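Local coordinates for purine nucleoside phosphorylase (Thermus thermophilus, PDB 6TK9), which catalyses the reversible phosphorolysis of purine nucleosides such as inosine and guanosine, releasing the free base and a pentose 1-phosphate, at residues Ser29-Leu34 and Arg251-Thr256; Ser55-His60 and His82-Tyr87; Arg68-Pro73 and Tyr263-Leu268; Asn133-Asn138 and Tyr183-Gly188. All blocks are in the same frame, centred on the assembly; numbering follows the deposited sequence.

How the contacts relate
Contacts 2 and 4 are the buried ones, whereas contacts 1 and 3 are only partly buried. Contacts 1 and 2 share the phosphate ion and meet directly, Ser-29 OG lying 2.9 Å from His-60 NE2. Contact 1 is otherwise lean and apolar; contact 2 is polar, built on hydrogen bonds to one carboxylate. Contacts 1 and 3 draw on consecutive helices, 246-255 and 257-270, and touch through Leu-34. Contact 3 combines leucine packing with a long salt bridge near the surface. Contact 4, about 30 Å from contact 3 between centres, is mainly aromatic and, like contact 2, borders the second subunit.

Contact 1 (Ser29-Leu34 and Arg251-Thr256); sequences SGLGPL and RVAAET. With PO4 (phosphate ion), chain G.
Ala-253 presents its methyl group to the bend at Ser-29 and Gly-30, with CB 3.5 Å from Ser-29 O and 4.1 Å from Gly-30 CA. Leu-31 reaches the same residue through its CD2 branch: its CG is anti to the carbonyl carbon (chi1 -55°), and CD2 comes within 4.1 Å of Ala-253 CB and 3.8 Å of Ala-253 O. The interface is therefore small and mostly van der Waals in character. Gly-30 fits it closely. A CB there would point toward the helix and collide with Ala-253 CB, and the positive phi of 78° itself favours glycine. Ala-253 also rests on Thr-233 of strand 225-235, and Leu-31, from the loop, touches Phe-260 of helix 257-270. Ser-29 engages the phosphate ion. Its N-H points almost straight at O3 (N to O3 2.8 Å, 169°), and Ser-29 OG, set beside its own backbone N, gives a 2.6 Å hydrogen bond to O2. The ion is also hydrogen-bonded to Ser-211, His-82, Ala-112 and Arg-80. A glycine-containing loop that follows a strand and turns a serine toward bound phosphate is characteristic of the phosphate site in the purine nucleoside phosphorylase family.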
loop_
_atom_site.group_PDB
_atom_site.type_symbol
_atom_site.label_atom_id
_atom_site.label_comp_id
_atom_site.label_asym_id
_atom_site.label_seq_id
_atom_site.Cartn_x
_atom_site.Cartn_y
_atom_site.Cartn_z
ATOM N N SER A 29 -13.937 -22.949 18.026
ATOM C CA SER A 29 -13.472 -24.264 17.528
ATOM C C SER A 29 -12.392 -24.820 18.466
ATOM O O SER A 29 -11.313 -24.207 18.574
ATOM C CB SER A 29 -13.040 -24.169 16.083
ATOM O OG SER A 29 -14.087 -23.589 15.314
ATOM N N GLY A 30 -12.712 -25.938 19.133
ATOM C CA GLY A 30 -11.819 -26.679 20.043
ATOM C C GLY A 30 -11.692 -26.025 21.409
ATOM O O GLY A 30 -10.889 -26.541 22.205
ATOM N N LEU A 31 -12.476 -24.975 21.684
ATOM C CA LEU A 31 -12.461 -24.205 22.954
ATOM C C LEU A 31 -13.644 -24.577 23.854
ATOM O O LEU A 31 -13.699 -24.043 24.982
ATOM C CB LEU A 31 -12.489 -22.712 22.623
ATOM C CG LEU A 31 -11.386 -22.240 21.676
ATOM C CD1 LEU A 31 -11.364 -20.720 21.584
ATOM C CD2 LEU A 31 -10.032 -22.793 22.101
ATOM N N GLY A 32 -14.526 -25.469 23.393
ATOM C CA GLY A 32 -15.687 -25.992 24.146
ATOM C C GLY A 32 -15.369 -26.456 25.570
ATOM O O GLY A 32 -16.086 -26.088 26.498
ATOM N N PRO A 33 -14.331 -27.304 25.794
ATOM C CA PRO A 33 -14.029 -27.857 27.127
ATOM C C PRO A 33 -14.112 -26.945 28.366
ATOM O O PRO A 33 -14.628 -27.365 29.376
ATOM C CB PRO A 33 -12.592 -28.356 26.934
ATOM C CG PRO A 33 -12.613 -28.880 25.518
ATOM C CD PRO A 33 -13.431 -27.850 24.758
ATOM N N LEU A 34 -13.684 -25.697 28.296
ATOM C CA LEU A 34 -13.933 -24.774 29.439
ATOM C C LEU A 34 -15.400 -24.925 29.924
ATOM O O LEU A 34 -15.652 -24.735 31.115
ATOM C CB LEU A 34 -13.582 -23.340 29.013
ATOM C CG LEU A 34 -13.764 -22.230 30.054
ATOM C CD1 LEU A 34 -13.097 -22.563 31.387
ATOM C CD2 LEU A 34 -13.219 -20.915 29.527
ATOM N N ARG A 251 -6.371 -29.382 16.825
ATOM C CA ARG A 251 -5.313 -30.036 17.655
ATOM C C ARG A 251 -4.577 -28.991 18.504
ATOM O O ARG A 251 -4.320 -29.287 19.695
ATOM C CB ARG A 251 -4.279 -30.810 16.829
ATOM C CG ARG A 251 -3.224 -31.481 17.701
ATOM C CD ARG A 251 -2.171 -32.259 16.942
ATOM N NE ARG A 251 -1.227 -31.382 16.250
ATOM C CZ ARG A 251 -1.110 -31.258 14.928
ATOM N NH1 ARG A 251 -1.883 -31.954 14.106
ATOM N NH2 ARG A 251 -0.209 -30.425 14.433
ATOM N N VAL A 252 -4.235 -27.835 17.919
ATOM C CA VAL A 252 -3.491 -26.737 18.611
ATOM C C VAL A 252 -4.434 -26.038 19.603
ATOM O O VAL A 252 -3.926 -25.560 20.635
ATOM C CB VAL A 252 -2.849 -25.760 17.602
ATOM C CG1 VAL A 252 -2.186 -24.567 18.282
ATOM C CG2 VAL A 252 -1.842 -26.477 16.708
ATOM N N ALA A 253 -5.746 -26.010 19.329
ATOM C CA ALA A 253 -6.784 -25.348 20.166
ATOM C C ALA A 253 -7.011 -26.141 21.465
ATOM O O ALA A 253 -7.417 -25.504 22.480
ATOM C CB ALA A 253 -8.068 -25.177 19.382
ATOM N N ALA A 254 -6.753 -27.461 21.434
ATOM C CA ALA A 254 -6.803 -28.400 22.586
ATOM C C ALA A 254 -5.488 -28.343 23.400
ATOM O O ALA A 254 -5.591 -28.300 24.651
ATOM C CB ALA A 254 -7.117 -29.800 22.094
ATOM N N GLU A 255 -4.313 -28.330 22.735
ATOM C CA GLU A 255 -2.945 -28.215 23.343
ATOM C C GLU A 255 -2.790 -26.919 24.174
ATOM O O GLU A 255 -2.219 -26.972 25.308
ATOM C CB GLU A 255 -1.875 -28.196 22.244
ATOM C CG GLU A 255 -1.651 -29.523 21.539
ATOM C CD GLU A 255 -0.695 -29.411 20.362
ATOM O OE1 GLU A 255 -0.351 -28.261 19.991
ATOM O OE2 GLU A 255 -0.291 -30.465 19.822
ATOM N N THR A 256 -3.262 -25.799 23.608
ATOM C CA THR A 256 -3.206 -24.408 24.142
ATOM C C THR A 256 -4.238 -24.212 25.270
ATOM O O THR A 256 -4.179 -23.181 25.971
ATOM C CB THR A 256 -3.471 -23.427 22.987
ATOM O OG1 THR A 256 -2.729 -22.224 23.151
ATOM C CG2 THR A 256 -4.938 -23.074 22.859
HETATM P P PO4 G . -14.377 -20.295 15.366
HETATM O O1 PO4 G . -15.890 -20.519 15.519
HETATM O O2 PO4 G . -13.820 -21.224 14.291
HETATM O O3 PO4 G . -13.653 -20.575 16.667
HETATM O O4 PO4 G . -14.148 -18.831 15.000
#

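Contact 2 (Ser55-His60 and His82-Tyr87); sequences STAPGH and HYYEGY. With PO4 (phosphate ion), chain G.
A buried polar contact joins Thr-56, Ala-57 and His-60, in the loop between strands 39-45 and 63-66, to His-82, Tyr-84 and Glu-85, in the loop ahead of helix 89-92. Glu-85 OE1 accepts two hydrogen bonds from one face of the carboxylate plane: Thr-56 N on the syn side (2.8 Å) and Thr-56 OG1 on the anti side (2.5 Å). OE2 turns to His-82, whose N and ND1 approach from opposite faces; the ND1 bond measures 2.8 Å and rises 36° out of the carboxylate plane. This His-carboxylate hydrogen bond probably polarises the imidazole, whose NE2 donates almost straight (171°) to phosphate O1 at 2.7 Å. The NE2 bond to the ion places the contact in the phosphate site of the phosphorylase fold. An alanine at Glu-85 would probably leave the N-H and hydroxyl of Thr-56 and both donors of His-82 without this acceptor, and the His-82 ring freer to turn. His-60 and His-82 approach tip to tip in an offset edge-to-face pair, planes at 90°, with CE1 of His-82 over the His-60 face, toward its rim. His-60 is itself held by Arg-80 N and Ser-29 OG. Ala-57 CB packs 3.6 Å from His-82 CE1 and 3.5 Å from Tyr-84 OH; the Tyr-84 ring also meets Phe-152 of the second subunit edge-to-face.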
loop_
_atom_site.group_PDB
_atom_site.type_symbol
_atom_site.label_atom_id
_atom_site.label_comp_id
_atom_site.label_asym_id
_atom_site.label_seq_id
_atom_site.Cartn_x
_atom_site.Cartn_y
_atom_site.Cartn_z
ATOM N N SER A 55 -25.542 -25.813 15.690
ATOM C CA SER A 55 -24.122 -25.941 15.292
ATOM C C SER A 55 -23.929 -27.174 14.412
ATOM O O SER A 55 -24.382 -28.239 14.803
ATOM C CB SER A 55 -23.284 -25.994 16.538
ATOM O OG SER A 55 -23.523 -24.836 17.333
ATOM N N THR A 56 -23.281 -27.024 13.258
ATOM C CA THR A 56 -22.915 -28.161 12.379
ATOM C C THR A 56 -21.393 -28.239 12.250
ATOM O O THR A 56 -20.902 -29.265 11.750
ATOM C CB THR A 56 -23.618 -28.074 11.017
ATOM O OG1 THR A 56 -23.030 -27.026 10.250
ATOM C CG2 THR A 56 -25.108 -27.839 11.135
ATOM N N ALA A 57 -20.659 -27.223 12.707
ATOM C CA ALA A 57 -19.193 -27.136 12.497
ATOM C C ALA A 57 -18.482 -28.124 13.420
ATOM O O ALA A 57 -18.941 -28.366 14.532
ATOM C CB ALA A 57 -18.735 -25.726 12.744
ATOM N N PRO A 58 -17.330 -28.709 13.025
ATOM C CA PRO A 58 -16.548 -29.519 13.955
ATOM C C PRO A 58 -16.096 -28.713 15.192
ATOM O O PRO A 58 -15.670 -27.555 15.048
ATOM C CB PRO A 58 -15.361 -30.022 13.111
ATOM C CG PRO A 58 -15.779 -29.821 11.666
ATOM C CD PRO A 58 -16.725 -28.638 11.688
ATOM N N GLY A 59 -16.234 -29.325 16.380
ATOM C CA GLY A 59 -15.760 -28.796 17.676
ATOM C C GLY A 59 -16.720 -27.791 18.295
ATOM O O GLY A 59 -16.267 -26.930 19.075
ATOM N N HIS A 60 -18.002 -27.894 17.959
ATOM C CA HIS A 60 -19.103 -27.043 18.475
ATOM C C HIS A 60 -20.225 -27.974 18.929
ATOM O O HIS A 60 -20.984 -28.449 18.057
ATOM C CB HIS A 60 -19.590 -26.055 17.398
ATOM C CG HIS A 60 -18.544 -25.095 16.943
ATOM N ND1 HIS A 60 -18.547 -23.767 17.329
ATOM C CD2 HIS A 60 -17.449 -25.278 16.171
ATOM C CE1 HIS A 60 -17.501 -23.166 16.809
ATOM N NE2 HIS A 60 -16.805 -24.077 16.084
ATOM N N HIS A 82 -21.824 -20.381 12.104
ATOM C CA HIS A 82 -21.053 -19.554 11.146
ATOM C C HIS A 82 -21.918 -19.245 9.930
ATOM O O HIS A 82 -22.812 -20.053 9.573
ATOM C CB HIS A 82 -19.763 -20.275 10.760
ATOM C CG HIS A 82 -19.022 -20.789 11.949
ATOM N ND1 HIS A 82 -19.225 -22.057 12.452
ATOM C CD2 HIS A 82 -18.107 -20.198 12.749
ATOM C CE1 HIS A 82 -18.455 -22.229 13.507
ATOM N NE2 HIS A 82 -17.756 -21.106 13.710
ATOM N N TYR A 83 -21.624 -18.115 9.318
ATOM C CA TYR A 83 -22.091 -17.721 7.972
ATOM C C TYR A 83 -21.710 -18.806 6.958
ATOM O O TYR A 83 -22.516 -19.050 6.076
ATOM C CB TYR A 83 -21.534 -16.333 7.658
ATOM C CG TYR A 83 -22.048 -15.715 6.394
ATOM C CD1 TYR A 83 -23.357 -15.296 6.297
ATOM C CD2 TYR A 83 -21.203 -15.478 5.321
ATOM C CE1 TYR A 83 -23.829 -14.679 5.151
ATOM C CE2 TYR A 83 -21.660 -14.871 4.161
ATOM C CZ TYR A 83 -22.981 -14.472 4.074
ATOM O OH TYR A 83 -23.441 -13.876 2.936
ATOM N N TYR A 84 -20.580 -19.498 7.088
ATOM C CA TYR A 84 -20.172 -20.482 6.047
ATOM C C TYR A 84 -21.135 -21.665 6.056
ATOM O O TYR A 84 -21.270 -22.279 5.010
ATOM C CB TYR A 84 -18.713 -20.949 6.132
ATOM C CG TYR A 84 -18.281 -21.512 7.459
ATOM C CD1 TYR A 84 -18.693 -22.779 7.860
ATOM C CD2 TYR A 84 -17.464 -20.787 8.312
ATOM C CE1 TYR A 84 -18.321 -23.301 9.085
ATOM C CE2 TYR A 84 -17.068 -21.306 9.533
ATOM C CZ TYR A 84 -17.507 -22.562 9.922
ATOM O OH TYR A 84 -17.140 -23.086 11.124
ATOM N N GLU A 85 -21.790 -21.951 7.184
ATOM C CA GLU A 85 -22.760 -23.075 7.304
ATOM C C GLU A 85 -24.062 -22.700 6.600
ATOM O O GLU A 85 -24.900 -23.582 6.469
ATOM C CB GLU A 85 -23.083 -23.413 8.758
ATOM C CG GLU A 85 -21.896 -23.909 9.569
ATOM C CD GLU A 85 -22.202 -23.927 11.055
ATOM O OE1 GLU A 85 -22.949 -24.836 11.469
ATOM O OE2 GLU A 85 -21.751 -23.002 11.782
ATOM N N GLY A 86 -24.229 -21.429 6.218
ATOM C CA GLY A 86 -25.348 -20.976 5.372
ATOM C C GLY A 86 -26.450 -20.321 6.169
ATOM O O GLY A 86 -27.559 -20.182 5.622
ATOM N N TYR A 87 -26.162 -19.920 7.411
ATOM C CA TYR A 87 -27.042 -19.074 8.257
ATOM C C TYR A 87 -26.853 -17.611 7.833
ATOM O O TYR A 87 -25.726 -17.226 7.573
ATOM C CB TYR A 87 -26.698 -19.268 9.737
ATOM C CG TYR A 87 -26.969 -20.652 10.266
ATOM C CD1 TYR A 87 -28.265 -21.145 10.337
ATOM C CD2 TYR A 87 -25.940 -21.467 10.704
ATOM C CE1 TYR A 87 -28.532 -22.417 10.817
ATOM C CE2 TYR A 87 -26.186 -22.742 11.175
ATOM C CZ TYR A 87 -27.483 -23.213 11.231
ATOM O OH TYR A 87 -27.742 -24.454 11.709
HETATM P P PO4 G . -14.377 -20.295 15.366
HETATM O O1 PO4 G . -15.890 -20.519 15.519
HETATM O O2 PO4 G . -13.820 -21.224 14.291
HETATM O O3 PO4 G . -13.653 -20.575 16.667
HETATM O O4 PO4 G . -14.148 -18.831 15.000
#

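Contact 3 (Arg68-Pro73 and Tyr263-Leu268); sequences RLEGKP and YVRGIL
Leu-69 and Leu-268 bring a beta hairpin against the C-terminal helix 257-270. The hairpin reverses through a type I' turn from Leu-69 to Lys-72, closed by paired backbone hydrogen bonds between these two residues, and it belongs to the mixed sheet of the phosphorylase fold. The apolar part is a crossing of two leucine side chains at about a right angle, their CD2 methyls 3.6 Å apart. Leu-69 CG stands anti to the backbone N (chi1 -176°), and from it the two methyls part company, CD2 going to Leu-268 and CD1 lying over one face of the Arg-265 guanidinium. Leu-268 continues inward to Leu-108 of strand 106-115, and Leu-34 covers Val-264 one turn earlier on the helix.

Charge is arranged around Arg-265. Its chain, extended from CG to NE, crosses that of Glu-70 at about a right angle, and NH1 forms a long salt bridge and weak hydrogen bond to Glu-70 OE1 at 3.4 Å. The oxygen lies at the guanidinium edge, near its plane, although the carboxylate and guanidinium planes are turned 73° apart. Arg-265 NH2 has a second carboxylate partner in Glu-37. An alanine in place of Arg-265 would probably leave Glu-70 and Glu-37 without this shared positive partner and uncover the CD1 methyl of Leu-69.

Lys-72 contributes its aliphatic stem. Its amine leads away to the C-terminal carboxylate of Leu-271, while Lys-72 CG passes 3.3 Å from Leu-268 O.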
loop_
_atom_site.group_PDB
_atom_site.type_symbol
_atom_site.label_atom_id
_atom_site.label_comp_id
_atom_site.label_asym_id
_atom_site.label_seq_id
_atom_site.Cartn_x
_atom_site.Cartn_y
_atom_site.Cartn_z
ATOM N N ARG A 68 -21.959 -21.235 37.153
ATOM C CA ARG A 68 -20.947 -20.498 37.944
ATOM C C ARG A 68 -19.581 -20.970 37.439
ATOM O O ARG A 68 -19.391 -22.184 37.290
ATOM C CB ARG A 68 -21.204 -20.746 39.434
ATOM C CG ARG A 68 -20.590 -19.725 40.378
ATOM C CD ARG A 68 -21.237 -19.786 41.752
ATOM N NE ARG A 68 -22.532 -19.118 41.711
ATOM C CZ ARG A 68 -22.720 -17.791 41.773
ATOM N NH1 ARG A 68 -23.943 -17.287 41.699
ATOM N NH2 ARG A 68 -21.691 -16.962 41.889
ATOM N N LEU A 69 -18.719 -20.027 37.078
ATOM C CA LEU A 69 -17.328 -20.282 36.637
ATOM C C LEU A 69 -16.497 -19.181 37.302
ATOM O O LEU A 69 -17.001 -18.055 37.327
ATOM C CB LEU A 69 -17.280 -20.240 35.109
ATOM C CG LEU A 69 -15.943 -20.567 34.459
ATOM C CD1 LEU A 69 -15.534 -22.005 34.733
ATOM C CD2 LEU A 69 -16.016 -20.307 32.961
ATOM N N GLU A 70 -15.373 -19.534 37.936
ATOM C CA GLU A 70 -14.468 -18.616 38.682
ATOM C C GLU A 70 -15.317 -17.731 39.613
ATOM O O GLU A 70 -14.933 -16.571 39.873
ATOM C CB GLU A 70 -13.568 -17.871 37.687
ATOM C CG GLU A 70 -12.371 -17.185 38.313
ATOM C CD GLU A 70 -11.202 -18.053 38.753
ATOM O OE1 GLU A 70 -11.112 -19.198 38.282
ATOM O OE2 GLU A 70 -10.366 -17.566 39.571
ATOM N N GLY A 71 -16.414 -18.288 40.138
ATOM C CA GLY A 71 -17.316 -17.618 41.097
ATOM C C GLY A 71 -18.253 -16.602 40.458
ATOM O O GLY A 71 -18.989 -15.961 41.194
ATOM N N LYS A 72 -18.247 -16.452 39.137
ATOM C CA LYS A 72 -19.153 -15.520 38.422
ATOM C C LYS A 72 -20.352 -16.295 37.892
ATOM O O LYS A 72 -20.208 -17.424 37.427
ATOM C CB LYS A 72 -18.398 -14.826 37.287
ATOM C CG LYS A 72 -17.280 -13.900 37.746
ATOM C CD LYS A 72 -17.757 -12.630 38.436
ATOM C CE LYS A 72 -16.896 -12.275 39.631
ATOM N NZ LYS A 72 -17.525 -11.221 40.463
ATOM N N PRO A 73 -21.569 -15.706 37.943
ATOM C CA PRO A 73 -22.713 -16.252 37.208
ATOM C C PRO A 73 -22.533 -16.003 35.698
ATOM O O PRO A 73 -22.421 -14.850 35.305
ATOM C CB PRO A 73 -23.945 -15.530 37.793
ATOM C CG PRO A 73 -23.401 -14.326 38.567
ATOM C CD PRO A 73 -21.899 -14.498 38.713
ATOM N N TYR A 263 -6.283 -18.196 31.427
ATOM C CA TYR A 263 -6.321 -16.766 31.039
ATOM C C TYR A 263 -7.773 -16.294 31.154
ATOM O O TYR A 263 -8.023 -15.261 31.819
ATOM C CB TYR A 263 -5.639 -16.537 29.680
ATOM C CG TYR A 263 -5.626 -15.093 29.238
ATOM C CD1 TYR A 263 -4.931 -14.127 29.943
ATOM C CD2 TYR A 263 -6.341 -14.682 28.128
ATOM C CE1 TYR A 263 -4.952 -12.791 29.569
ATOM C CE2 TYR A 263 -6.349 -13.357 27.717
ATOM C CZ TYR A 263 -5.654 -12.404 28.439
ATOM O OH TYR A 263 -5.701 -11.100 28.043
ATOM N N VAL A 264 -8.720 -17.042 30.582
ATOM C CA VAL A 264 -10.154 -16.627 30.563
ATOM C C VAL A 264 -10.607 -16.473 32.012
ATOM O O VAL A 264 -11.243 -15.437 32.344
ATOM C CB VAL A 264 -11.043 -17.620 29.796
ATOM C CG1 VAL A 264 -12.515 -17.273 29.951
ATOM C CG2 VAL A 264 -10.676 -17.687 28.316
ATOM N N ARG A 265 -10.257 -17.461 32.844
ATOM C CA ARG A 265 -10.567 -17.486 34.306
ATOM C C ARG A 265 -9.976 -16.231 34.957
ATOM O O ARG A 265 -10.720 -15.555 35.692
ATOM C CB ARG A 265 -10.021 -18.756 34.971
ATOM C CG ARG A 265 -10.833 -20.020 34.717
ATOM C CD ARG A 265 -10.049 -21.227 35.199
ATOM N NE ARG A 265 -10.806 -22.461 35.059
ATOM C CZ ARG A 265 -11.820 -22.824 35.838
ATOM N NH1 ARG A 265 -12.227 -22.041 36.826
ATOM N NH2 ARG A 265 -12.433 -23.975 35.623
ATOM N N GLY A 266 -8.697 -15.936 34.686
ATOM C CA GLY A 266 -8.004 -14.726 35.172
ATOM C C GLY A 266 -8.839 -13.475 34.950
ATOM O O GLY A 266 -9.050 -12.714 35.916
ATOM N N ILE A 267 -9.326 -13.293 33.721
ATOM C CA ILE A 267 -10.181 -12.144 33.307
ATOM C C ILE A 267 -11.516 -12.200 34.068
ATOM O O ILE A 267 -11.854 -11.203 34.730
ATOM C CB ILE A 267 -10.368 -12.161 31.777
ATOM C CG1 ILE A 267 -9.056 -11.814 31.071
ATOM C CG2 ILE A 267 -11.513 -11.255 31.351
ATOM C CD1 ILE A 267 -8.922 -12.402 29.683
ATOM N N LEU A 268 -12.251 -13.312 33.963
ATOM C CA LEU A 268 -13.538 -13.542 34.683
ATOM C C LEU A 268 -13.439 -13.089 36.141
ATOM O O LEU A 268 -14.435 -12.542 36.648
ATOM C CB LEU A 268 -13.918 -15.027 34.640
ATOM C CG LEU A 268 -15.193 -15.370 33.873
ATOM C CD1 LEU A 268 -15.105 -14.903 32.435
ATOM C CD2 LEU A 268 -15.435 -16.867 33.908
#

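Contact 4 (Asn133-Asn138 and Tyr183-Gly188); sequences NFAGAN and YAWFMG
The Trp-185 indole carries the methyl of Ala-135 over one face: CB stands above the centre of the ring system, 3.5 Å from the six-membered ring centroid and 16° off its normal, a CH-pi contact. The side chain of Asn-133 lies alongside the indole, pointing the same way, with its amide plane 27° from the ring plane. Nearby, Ala-137 O approaches Trp-185 CZ3 to 3.3 Å in an oblique position. At the Phe-134 ring, Phe-186 CD1 lies at the edge, 4.4 Å from CD2 of Phe-134.

Trp-185 CG is anti to the backbone N (chi1 -180°), on the side where the indole lies against 133-138. Its own helix-side neighbours are Val-213 and Pro-214. The backbones meet where Asn-133 pairs with Trp-185 in parallel register, between strands 124-133 and 179-185. Phe-134 N donates to Trp-185 O at 3.2 Å. One step further a water bridges the two backbones, donating to Phe-134 O (2.6 Å) and accepting from Met-187 N (2.9 Å). Ala-135 CB also touches Met-187 CB, at 4.2 Å.

Subunit contacts border the site: Phe-134 packs on Phe-134 of both the second and third subunits, and Asn-133 N is hydrogen-bonded to Glu-196 of the third. The chemistry thus implies a contact made up mostly of aromatic and methyl surfaces, in which the direct backbone bond takes Phe-134 N and Trp-185 O and the water takes Phe-134 O and Met-187 N.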
loop_
_atom_site.group_PDB
_atom_site.type_symbol
_atom_site.label_atom_id
_atom_site.label_comp_id
_atom_site.label_asym_id
_atom_site.label_seq_id
_atom_site.Cartn_x
_atom_site.Cartn_y
_atom_site.Cartn_z
ATOM N N ASN A 133 -14.497 -6.313 8.303
ATOM C CA ASN A 133 -15.532 -7.196 7.703
ATOM C C ASN A 133 -15.228 -7.344 6.218
ATOM O O ASN A 133 -15.492 -6.387 5.504
ATOM C CB ASN A 133 -16.944 -6.667 7.964
ATOM C CG ASN A 133 -18.039 -7.521 7.372
ATOM O OD1 ASN A 133 -19.203 -7.247 7.590
ATOM N ND2 ASN A 133 -17.687 -8.582 6.670
ATOM N N PHE A 134 -14.696 -8.497 5.796
ATOM C CA PHE A 134 -14.435 -8.862 4.373
ATOM C C PHE A 134 -15.375 -9.990 3.932
ATOM O O PHE A 134 -15.053 -10.679 2.954
ATOM C CB PHE A 134 -12.980 -9.307 4.182
ATOM C CG PHE A 134 -12.485 -9.261 2.760
ATOM C CD1 PHE A 134 -12.296 -8.053 2.110
ATOM C CD2 PHE A 134 -12.236 -10.430 2.062
ATOM C CE1 PHE A 134 -11.825 -8.017 0.808
ATOM C CE2 PHE A 134 -11.779 -10.396 0.754
ATOM C CZ PHE A 134 -11.563 -9.192 0.135
ATOM N N ALA A 135 -16.507 -10.176 4.619
ATOM C CA ALA A 135 -17.494 -11.254 4.359
ATOM C C ALA A 135 -18.677 -10.746 3.517
ATOM O O ALA A 135 -19.385 -11.586 2.940
ATOM C CB ALA A 135 -17.952 -11.817 5.675
ATOM N N GLY A 136 -18.905 -9.431 3.461
ATOM C CA GLY A 136 -19.953 -8.823 2.618
ATOM C C GLY A 136 -21.347 -9.039 3.180
ATOM O O GLY A 136 -22.318 -9.009 2.416
ATOM N N ALA A 137 -21.455 -9.208 4.495
ATOM C CA ALA A 137 -22.735 -9.445 5.209
ATOM C C ALA A 137 -22.722 -8.708 6.553
ATOM O O ALA A 137 -21.642 -8.529 7.152
ATOM C CB ALA A 137 -22.967 -10.926 5.376
ATOM N N ASN A 138 -23.886 -8.250 6.987
ATOM C CA ASN A 138 -24.026 -7.431 8.206
ATOM C C ASN A 138 -25.300 -7.870 8.907
ATOM O O ASN A 138 -26.382 -7.883 8.341
ATOM C CB ASN A 138 -23.978 -5.941 7.891
ATOM C CG ASN A 138 -23.878 -5.125 9.161
ATOM O OD1 ASN A 138 -24.732 -5.240 10.046
ATOM N ND2 ASN A 138 -22.825 -4.331 9.279
ATOM N N TYR A 183 -8.809 -8.315 13.845
ATOM C CA TYR A 183 -9.435 -9.588 13.386
ATOM C C TYR A 183 -10.193 -9.351 12.078
ATOM O O TYR A 183 -11.102 -8.521 12.094
ATOM C CB TYR A 183 -10.385 -10.155 14.451
ATOM C CG TYR A 183 -11.034 -11.476 14.103
ATOM C CD1 TYR A 183 -12.228 -11.517 13.412
ATOM C CD2 TYR A 183 -10.488 -12.684 14.505
ATOM C CE1 TYR A 183 -12.862 -12.712 13.127
ATOM C CE2 TYR A 183 -11.106 -13.894 14.219
ATOM C CZ TYR A 183 -12.302 -13.912 13.524
ATOM O OH TYR A 183 -12.926 -15.095 13.203
ATOM N N ALA A 184 -9.850 -10.082 11.014
ATOM C CA ALA A 184 -10.560 -10.079 9.708
ATOM C C ALA A 184 -11.498 -11.290 9.602
ATOM O O ALA A 184 -11.017 -12.478 9.637
ATOM C CB ALA A 184 -9.560 -10.082 8.575
ATOM N N TRP A 185 -12.786 -11.002 9.445
ATOM C CA TRP A 185 -13.868 -11.965 9.098
ATOM C C TRP A 185 -13.784 -12.331 7.616
ATOM O O TRP A 185 -14.206 -11.535 6.798
ATOM C CB TRP A 185 -15.243 -11.363 9.450
ATOM C CG TRP A 185 -16.424 -12.232 9.154
ATOM C CD1 TRP A 185 -16.432 -13.584 8.978
ATOM C CD2 TRP A 185 -17.792 -11.815 9.092
ATOM N NE1 TRP A 185 -17.707 -14.027 8.770
ATOM C CE2 TRP A 185 -18.560 -12.970 8.831
ATOM C CE3 TRP A 185 -18.436 -10.582 9.193
ATOM C CZ2 TRP A 185 -19.935 -12.927 8.661
ATOM C CZ3 TRP A 185 -19.795 -10.533 9.017
ATOM C CH2 TRP A 185 -20.532 -11.691 8.762
ATOM N N PHE A 186 -13.222 -13.492 7.303
ATOM C CA PHE A 186 -13.185 -14.113 5.953
ATOM C C PHE A 186 -14.345 -15.094 5.890
ATOM O O PHE A 186 -14.496 -15.852 6.847
ATOM C CB PHE A 186 -11.847 -14.822 5.735
ATOM C CG PHE A 186 -11.656 -15.419 4.367
ATOM C CD1 PHE A 186 -11.377 -14.609 3.275
ATOM C CD2 PHE A 186 -11.745 -16.784 4.171
ATOM C CE1 PHE A 186 -11.182 -15.155 2.014
ATOM C CE2 PHE A 186 -11.563 -17.326 2.905
ATOM C CZ PHE A 186 -11.265 -16.512 1.827
ATOM N N MET A 187 -15.153 -15.070 4.830
ATOM C CA MET A 187 -16.475 -15.749 4.842
ATOM C C MET A 187 -16.276 -17.266 4.912
ATOM O O MET A 187 -17.081 -17.928 5.571
ATOM C CB MET A 187 -17.322 -15.394 3.621
ATOM C CG MET A 187 -16.774 -15.910 2.317
ATOM S SD MET A 187 -17.803 -15.305 0.989
ATOM C CE MET A 187 -19.349 -16.128 1.374
ATOM N N GLY A 188 -15.245 -17.794 4.252
ATOM C CA GLY A 188 -15.019 -19.246 4.170
ATOM C C GLY A 188 -16.168 -19.928 3.437
ATOM O O GLY A 188 -16.948 -19.256 2.758
HETATM O O HOH W 1 -14.788 -13.230 2.678
#